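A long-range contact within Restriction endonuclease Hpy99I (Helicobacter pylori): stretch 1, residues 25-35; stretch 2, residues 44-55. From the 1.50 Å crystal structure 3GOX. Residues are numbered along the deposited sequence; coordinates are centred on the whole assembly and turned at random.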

# COMPACT_ATOMS: atom_id res chain seq x y z
N GLY A 25 -13.04 -14.08 32.14
CA GLY A 25 -13.34 -12.67 32.39
C GLY A 25 -13.71 -11.97 31.09
O GLY A 25 -14.72 -12.32 30.46
N ASN A 26 -12.87 -11.02 30.67
CA ASN A 26 -13.08 -10.26 29.43
C ASN A 26 -12.70 -11.03 28.19
O ASN A 26 -13.02 -10.59 27.07
CB ASN A 26 -12.23 -8.98 29.41
CG ASN A 26 -12.61 -8.01 30.49
OD1 ASN A 26 -13.78 -7.82 30.80
ND2 ASN A 26 -11.59 -7.34 31.05
N ILE A 27 -12.02 -12.16 28.36
CA ILE A 27 -11.42 -12.90 27.25
C ILE A 27 -12.39 -13.96 26.73
O ILE A 27 -12.73 -14.89 27.45
CB ILE A 27 -10.13 -13.60 27.70
CG1 ILE A 27 -9.16 -12.57 28.29
CG2 ILE A 27 -9.51 -14.36 26.55
CD1 ILE A 27 -8.77 -11.44 27.37
N VAL A 28 -12.79 -13.82 25.47
CA VAL A 28 -13.73 -14.78 24.87
C VAL A 28 -13.02 -16.06 24.44
O VAL A 28 -11.80 -16.07 24.20
CB VAL A 28 -14.48 -14.20 23.64
CG1 VAL A 28 -15.37 -13.02 24.06
CG2 VAL A 28 -13.53 -13.84 22.48
N PRO A 29 -13.77 -17.16 24.31
CA PRO A 29 -13.17 -18.38 23.80
C PRO A 29 -12.47 -18.19 22.46
O PRO A 29 -12.90 -17.36 21.67
CB PRO A 29 -14.34 -19.35 23.69
CG PRO A 29 -15.31 -18.85 24.68
CD PRO A 29 -15.19 -17.37 24.65
N ASN A 30 -11.39 -18.94 22.26
CA ASN A 30 -10.59 -18.94 21.03
C ASN A 30 -9.68 -17.74 20.87
O ASN A 30 -8.96 -17.62 19.87
CB ASN A 30 -11.45 -19.14 19.77
CG ASN A 30 -12.18 -20.45 19.79
OD1 ASN A 30 -11.67 -21.42 20.32
ND2 ASN A 30 -13.38 -20.47 19.24
N SER A 31 -9.63 -16.90 21.90
CA SER A 31 -8.63 -15.82 21.97
C SER A 31 -7.25 -16.43 22.07
O SER A 31 -7.03 -17.30 22.92
CB SER A 31 -8.88 -14.95 23.20
OG SER A 31 -10.11 -14.25 23.10
N VAL A 32 -6.33 -15.98 21.22
CA VAL A 32 -4.94 -16.46 21.21
C VAL A 32 -4.13 -15.68 22.23
O VAL A 32 -4.18 -14.45 22.32
CB VAL A 32 -4.30 -16.32 19.81
CG1 VAL A 32 -2.82 -16.80 19.82
CG2 VAL A 32 -5.12 -17.13 18.81
N GLY A 33 -3.34 -16.42 22.99
CA GLY A 33 -2.39 -15.86 23.94
C GLY A 33 -1.04 -16.52 23.83
O GLY A 33 -0.90 -17.61 23.27
N VAL A 34 -0.04 -15.83 24.35
CA VAL A 34 1.32 -16.36 24.47
C VAL A 34 1.66 -16.53 25.96
O VAL A 34 1.32 -15.69 26.82
CB VAL A 34 2.34 -15.45 23.75
CG1 VAL A 34 2.35 -14.05 24.29
CG2 VAL A 34 3.72 -16.09 23.78
N ILE A 35 2.32 -17.64 26.30
CA ILE A 35 2.68 -17.91 27.69
C ILE A 35 3.87 -17.05 28.09
O ILE A 35 4.91 -17.08 27.42
CB ILE A 35 3.04 -19.41 27.87
CG1 ILE A 35 1.88 -20.30 27.42
CG2 ILE A 35 3.48 -19.70 29.32
CD1 ILE A 35 0.62 -20.03 28.12
N MET A 44 0.85 -17.47 33.30
CA MET A 44 0.54 -16.08 33.01
C MET A 44 0.51 -15.96 31.49
O MET A 44 1.53 -16.22 30.85
CB MET A 44 1.58 -15.14 33.59
CG MET A 44 1.66 -15.18 35.10
SD MET A 44 0.11 -14.70 35.91
CE MET A 44 -0.22 -13.08 35.21
N VAL A 45 -0.65 -15.62 30.94
CA VAL A 45 -0.86 -15.60 29.49
C VAL A 45 -1.12 -14.16 29.05
O VAL A 45 -1.95 -13.48 29.63
CB VAL A 45 -2.10 -16.43 29.11
CG1 VAL A 45 -2.30 -16.43 27.60
CG2 VAL A 45 -1.99 -17.85 29.62
N LEU A 46 -0.40 -13.71 28.03
CA LEU A 46 -0.73 -12.42 27.37
C LEU A 46 -1.68 -12.72 26.25
O LEU A 46 -1.29 -13.30 25.22
CB LEU A 46 0.52 -11.72 26.81
CG LEU A 46 0.24 -10.43 26.05
CD1 LEU A 46 -0.44 -9.41 26.94
CD2 LEU A 46 1.53 -9.86 25.49
N PHE A 47 -2.93 -12.30 26.44
CA PHE A 47 -3.93 -12.38 25.38
C PHE A 47 -3.74 -11.18 24.47
O PHE A 47 -3.86 -10.03 24.88
CB PHE A 47 -5.32 -12.51 25.97
CG PHE A 47 -5.57 -13.86 26.53
CD1 PHE A 47 -5.79 -14.93 25.68
CD2 PHE A 47 -5.55 -14.09 27.90
CE1 PHE A 47 -6.01 -16.20 26.18
CE2 PHE A 47 -5.77 -15.36 28.41
CZ PHE A 47 -5.99 -16.42 27.55
N ILE A 48 -3.39 -11.47 23.22
CA ILE A 48 -2.77 -10.48 22.34
C ILE A 48 -3.77 -9.42 21.84
O ILE A 48 -3.43 -8.23 21.79
CB ILE A 48 -2.07 -11.15 21.15
CG1 ILE A 48 -0.96 -12.07 21.67
CG2 ILE A 48 -1.53 -10.11 20.15
CD1 ILE A 48 -0.52 -13.12 20.68
N GLY A 49 -5.01 -9.81 21.55
CA GLY A 49 -6.01 -8.84 21.06
C GLY A 49 -6.28 -7.70 22.03
O GLY A 49 -6.32 -6.53 21.64
N LEU A 50 -6.48 -8.05 23.29
CA LEU A 50 -6.81 -7.05 24.31
C LEU A 50 -5.58 -6.59 25.10
O LEU A 50 -5.68 -5.69 25.92
CB LEU A 50 -7.90 -7.59 25.23
CG LEU A 50 -9.26 -7.78 24.52
CD1 LEU A 50 -10.33 -8.13 25.55
CD2 LEU A 50 -9.68 -6.58 23.67
N ASN A 51 -4.43 -7.23 24.84
CA ASN A 51 -3.18 -6.91 25.53
C ASN A 51 -3.33 -7.07 27.03
O ASN A 51 -2.88 -6.22 27.79
CB ASN A 51 -2.67 -5.49 25.20
CG ASN A 51 -1.18 -5.32 25.46
OD1 ASN A 51 -0.39 -6.25 25.25
ND2 ASN A 51 -0.78 -4.13 25.91
N GLU A 52 -3.99 -8.16 27.42
CA GLU A 52 -4.34 -8.41 28.82
C GLU A 52 -3.55 -9.63 29.31
O GLU A 52 -3.61 -10.68 28.69
CB GLU A 52 -5.84 -8.68 28.93
CG GLU A 52 -6.34 -8.71 30.33
CD GLU A 52 -7.86 -8.70 30.43
OE1 GLU A 52 -8.54 -8.05 29.60
OE2 GLU A 52 -8.36 -9.34 31.38
N LEU A 53 -2.82 -9.46 30.41
CA LEU A 53 -2.01 -10.53 30.99
C LEU A 53 -2.82 -11.11 32.13
O LEU A 53 -3.19 -10.40 33.07
CB LEU A 53 -0.66 -9.97 31.50
CG LEU A 53 0.64 -10.61 30.98
CD1 LEU A 53 1.88 -9.97 31.58
CD2 LEU A 53 0.66 -12.09 31.22
N LYS A 54 -3.13 -12.41 32.05
CA LYS A 54 -4.00 -13.06 33.02
C LYS A 54 -3.39 -14.35 33.53
O LYS A 54 -2.72 -15.06 32.78
CB LYS A 54 -5.34 -13.41 32.37
CG LYS A 54 -6.24 -12.19 32.15
CD LYS A 54 -7.52 -12.57 31.44
CE LYS A 54 -8.48 -13.30 32.36
NZ LYS A 54 -9.16 -12.42 33.35
N ARG A 55 -3.64 -14.65 34.80
CA ARG A 55 -3.31 -15.96 35.38
C ARG A 55 -4.40 -16.97 35.02
O ARG A 55 -5.58 -16.76 35.34
CB ARG A 55 -3.17 -15.89 36.90
CG ARG A 55 -2.69 -17.21 37.47
CD ARG A 55 -2.25 -17.11 38.91
NE ARG A 55 -1.01 -16.35 39.10
CZ ARG A 55 0.21 -16.72 38.67
NH1 ARG A 55 0.40 -17.83 37.97
NH2 ARG A 55 1.25 -15.93 38.94
O HOH W 1 -10.54 -10.29 32.22
O HOH W 2 -6.13 -12.54 21.65

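Ile27, the most deeply covered residue of this contact, lies in the loop ahead of the strand and is buried against the second stretch. Its branched chain reaches several neighbours at once. Ile27 CG2 sits over one face of the Phe47 ring, 3.8 Å from the ring centroid and only 10° off the normal, so the methyl carbon lies almost directly above the ring centre, the placement of a CH-pi contact. Ile27 CG1 packs 3.6 Å from Lys54 CD, using the aliphatic part of the lysine, and Ile27 CD1 lies 4.1 Å from Leu50 CD1. The charged end of Lys54 serves polar partners: Lys54 NZ makes a long salt bridge to Glu52 OE2 (3.7 Å), and a water accepts hydrogen bonds from Lys54 NZ and Asn26 N and donates one to Glu52 OE2. Beside it, Asn26 ND2 gives a weak hydrogen bond to Glu52 OE1, 3.5 Å long but nearly straight.

Phe47 is a flat, broad side chain whose ring is used on more than its face. Near the ring plane, Ser31 O approaches CE1 of Phe47 at 3.6 Å, a place where the slightly positive ring hydrogens suit a carbonyl oxygen. Gly33 pairs with Phe47 in the antiparallel sheet, and here the absence of a side chain matters: a CB on Gly33 would clash with Val45 CG1 and crowd Phe47 CD1. Gly33 CA and Phe47 CA are 4.1 Å apart, a non-hydrogen-bonded pair, and the missing side chain leaves room for Val45 and the Phe47 ring.

Val34 forms the hydrogen-bonded pair with Leu46. Val34 N donates to Leu46 O at 3.0 Å, and Leu46 N returns a bond to Val34 O at 2.9 Å. Their side chains share the sheet face opposite Phe47, with Val34 CG1 3.9 Å from Leu46 CB; a beta-branched valine suits this extended backbone. One more backbone hydrogen bond follows just after strand 44-47: Ile48 N donates to Val32 O at 3.2 Å.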